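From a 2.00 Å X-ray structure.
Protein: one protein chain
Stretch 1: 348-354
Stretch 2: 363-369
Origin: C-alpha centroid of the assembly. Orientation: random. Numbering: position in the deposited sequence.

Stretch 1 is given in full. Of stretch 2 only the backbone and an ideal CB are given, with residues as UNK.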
# COMPACT_ATOMS: atom_id res chain seq x y z
N GLY A 348 -27.61 -6.74 2.48
CA GLY A 348 -27.39 -6.90 3.92
C GLY A 348 -26.88 -5.64 4.60
O GLY A 348 -26.72 -4.59 3.96
N TRP A 349 -26.82 -5.69 5.93
CA TRP A 349 -26.13 -4.69 6.75
C TRP A 349 -24.65 -4.97 6.76
O TRP A 349 -24.24 -6.09 7.06
CB TRP A 349 -26.68 -4.70 8.20
CG TRP A 349 -28.09 -4.10 8.32
CD1 TRP A 349 -29.28 -4.77 8.27
CD2 TRP A 349 -28.42 -2.71 8.45
NE1 TRP A 349 -30.33 -3.87 8.24
CE2 TRP A 349 -29.83 -2.62 8.48
CE3 TRP A 349 -27.67 -1.54 8.60
CZ2 TRP A 349 -30.50 -1.40 8.60
CZ3 TRP A 349 -28.33 -0.34 8.75
CH2 TRP A 349 -29.73 -0.28 8.75
N TYR A 350 -23.84 -3.93 6.53
CA TYR A 350 -22.38 -4.06 6.56
C TYR A 350 -21.75 -2.91 7.35
O TYR A 350 -22.21 -1.78 7.26
CB TYR A 350 -21.84 -4.04 5.13
CG TYR A 350 -22.32 -5.22 4.27
CD1 TYR A 350 -21.82 -6.49 4.46
CD2 TYR A 350 -23.27 -5.04 3.28
CE1 TYR A 350 -22.27 -7.56 3.70
CE2 TYR A 350 -23.71 -6.10 2.50
CZ TYR A 350 -23.19 -7.35 2.71
OH TYR A 350 -23.64 -8.43 1.95
N LEU A 351 -20.75 -3.22 8.14
CA LEU A 351 -19.76 -2.23 8.58
C LEU A 351 -18.82 -1.87 7.44
O LEU A 351 -18.04 -2.72 6.97
CB LEU A 351 -18.94 -2.75 9.78
CG LEU A 351 -17.93 -1.73 10.38
CD1 LEU A 351 -17.76 -1.88 11.88
CD2 LEU A 351 -16.61 -1.78 9.72
N VAL A 352 -18.99 -0.66 6.91
CA VAL A 352 -18.12 -0.15 5.88
C VAL A 352 -16.94 0.61 6.50
O VAL A 352 -17.13 1.50 7.35
CB VAL A 352 -18.89 0.78 4.97
CG1 VAL A 352 -17.97 1.38 3.94
CG2 VAL A 352 -20.05 0.02 4.26
N TYR A 353 -15.72 0.22 6.12
CA TYR A 353 -14.51 0.88 6.60
C TYR A 353 -13.71 1.45 5.42
O TYR A 353 -13.47 0.75 4.44
CB TYR A 353 -13.67 -0.14 7.36
CG TYR A 353 -12.28 0.32 7.70
CD1 TYR A 353 -11.23 0.16 6.81
CD2 TYR A 353 -11.99 0.80 8.97
CE1 TYR A 353 -9.92 0.49 7.16
CE2 TYR A 353 -10.70 1.13 9.33
CZ TYR A 353 -9.67 0.99 8.41
OH TYR A 353 -8.39 1.35 8.76
N VAL A 354 -13.41 2.76 5.48
CA VAL A 354 -12.76 3.47 4.36
C VAL A 354 -11.52 4.27 4.87
O VAL A 354 -11.56 4.92 5.94
CB VAL A 354 -13.72 4.45 3.66
CG1 VAL A 354 -13.01 5.13 2.46
CG2 VAL A 354 -15.00 3.77 3.19
N UNK A 363 -11.03 0.34 0.86
CA UNK A 363 -12.44 0.16 1.26
C UNK A 363 -12.62 -1.27 1.71
O UNK A 363 -12.09 -2.18 1.07
CB UNK A 363 -13.40 0.49 0.12
N UNK A 364 -13.12 -1.46 2.95
CA UNK A 364 -13.48 -2.80 3.45
C UNK A 364 -14.96 -2.88 3.82
O UNK A 364 -15.55 -1.89 4.27
CB UNK A 364 -12.62 -3.16 4.67
N UNK A 365 -15.60 -4.00 3.45
CA UNK A 365 -16.89 -4.39 4.02
C UNK A 365 -16.73 -5.52 4.98
O UNK A 365 -16.06 -6.50 4.69
CB UNK A 365 -17.88 -4.78 2.92
N UNK A 366 -17.35 -5.39 6.15
CA UNK A 366 -17.16 -6.34 7.24
C UNK A 366 -18.50 -6.73 7.87
O UNK A 366 -19.48 -6.09 7.64
CB UNK A 366 -16.23 -5.75 8.30
N UNK A 367 -18.50 -7.76 8.70
CA UNK A 367 -19.71 -8.11 9.43
C UNK A 367 -20.11 -6.91 10.32
O UNK A 367 -19.25 -6.33 10.99
CB UNK A 367 -19.50 -9.37 10.26
N UNK A 368 -21.41 -6.54 10.31
CA UNK A 368 -21.91 -5.44 11.17
C UNK A 368 -22.01 -5.86 12.62
O UNK A 368 -23.11 -6.00 13.12
CB UNK A 368 -23.28 -4.96 10.69
N UNK A 369 -20.88 -6.20 13.23
CA UNK A 369 -20.85 -6.66 14.62
C UNK A 369 -20.80 -5.48 15.59
O UNK A 369 -19.78 -4.77 15.67
CB UNK A 369 -19.65 -7.58 14.85

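Stretch 2 runs antiparallel to stretch 1, and positions 363 to 366 pair with it as a strand. Side chains therefore alternate between two faces of the sheet, one bearing Val352 and Val354, the other Leu351 and Tyr353.

Position 363 lies across from Val354 in a non-hydrogen-bonded pair, with CA atoms 4.5 Å apart. Its CB points to the Val352 and Val354 face. The ideal CB is 4.3 Å from Tyr353 O and 4.8 Å from Val354 CG2, so the side-chain surface stretch 1 offers here is the methyl groups of Val354. Valine, isoleucine, leucine or a larger apolar residue would suit, and phi/psi of -124/124 is comfortable for a beta-branched one. The residue is Ile363, with chi1 m and chi2 t. Its CG1 comes 4.3 Å from Val354 CG1, a loose apolar contact.

Position 364 is joined to Tyr353 by two nearly straight backbone hydrogen bonds. The N at 364 donates to Tyr353 O at 2.7 Å, and Tyr353 N donates to the O at 364 at 2.8 Å. The CB points to the face with the Tyr353 ring. A long chain with an aliphatic stem, a threonine or an apolar residue could lie beside that ring. The residue is Glu364. Its CG is 4.1 Å from Tyr353 CD1, while the end of the chain leads away from stretch 1.

Position 365 pairs with Val352 without hydrogen bonds, and its CB is 4.6 Å from Tyr350 CD1. Val352 and the Tyr350 ring offer an apolar surface. A large apolar side chain, aromatic or leucine-like, could reach both; a small one would reach less. The residue is Phe365, chi1 m. Val352 CG2 sits over one face of its ring, 4.0 Å from the centroid, in a CH-pi contact. Phe365 CD2 is 3.7 Å from Tyr350 CG, with the two ring planes at 59°.

Position 366 pairs with Leu351. Its N donates to Leu351 O at 2.9 Å; the return bond, Leu351 N to the O at 366, is weak at 3.2 Å. The CB points to the face with Leu351 and Tyr353. An apolar chain or a long polar one with an aliphatic stem would fit. The residue is Glu366. Its CB is 4.2 Å from Leu351 CD2, and its OE2 is 4.1 Å from Tyr353 CB. OE1 is hydrogen-bonded elsewhere in the structure.

At position 367 the strand has ended and CB points away, with nothing of stretch 1 near it. Many residues would do, polar ones easily. The residue is Lys367.

Position 368 has its CB sideways, 3.9 Å from Trp349 O. Its phi of -75° permits proline, and its N makes no hydrogen bond to stretch 1. A compact apolar residue would also suit. The residue is Pro368. Its CG is 3.2 Å from Trp349 O and 4.0 Å from Trp349 CB, so the ring packs closely on stretch 1.

Position 369 has open space toward stretch 1, so many residues are possible. The residue is Asn369, whose N makes a weak hydrogen bond to Lys367 O at 2.8 Å.

Stretch 2, residues 363-369: IEFEKPN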
# COMPACT_ATOMS: atom_id res chain seq x y z
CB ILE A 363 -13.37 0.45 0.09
CG1 ILE A 363 -13.23 1.90 -0.33
CG2 ILE A 363 -14.82 0.10 0.43
CD1 ILE A 363 -13.86 2.22 -1.69
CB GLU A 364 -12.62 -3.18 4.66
CG GLU A 364 -11.12 -3.18 4.38
CD GLU A 364 -10.67 -4.35 3.45
OE1 GLU A 364 -10.50 -4.13 2.22
OE2 GLU A 364 -10.52 -5.47 3.96
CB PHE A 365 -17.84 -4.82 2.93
CG PHE A 365 -18.45 -3.70 2.20
CD1 PHE A 365 -17.65 -2.71 1.63
CD2 PHE A 365 -19.83 -3.62 2.02
CE1 PHE A 365 -18.21 -1.65 0.94
CE2 PHE A 365 -20.40 -2.58 1.33
CZ PHE A 365 -19.59 -1.57 0.79
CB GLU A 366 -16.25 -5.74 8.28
CG GLU A 366 -14.77 -5.82 7.91
CD GLU A 366 -13.90 -4.92 8.77
OE1 GLU A 366 -13.93 -5.06 10.02
OE2 GLU A 366 -13.15 -4.11 8.19
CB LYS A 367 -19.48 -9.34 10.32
CG LYS A 367 -19.10 -10.63 9.55
CD LYS A 367 -20.30 -11.23 8.85
CE LYS A 367 -20.91 -12.36 9.67
NZ LYS A 367 -22.17 -11.93 10.36
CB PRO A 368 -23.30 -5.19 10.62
CG PRO A 368 -23.76 -6.54 10.19
CD PRO A 368 -22.51 -7.24 9.63
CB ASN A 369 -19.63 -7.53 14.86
CG ASN A 369 -19.73 -8.86 14.17
OD1 ASN A 369 -20.78 -9.21 13.65
ND2 ASN A 369 -18.59 -9.49 13.97
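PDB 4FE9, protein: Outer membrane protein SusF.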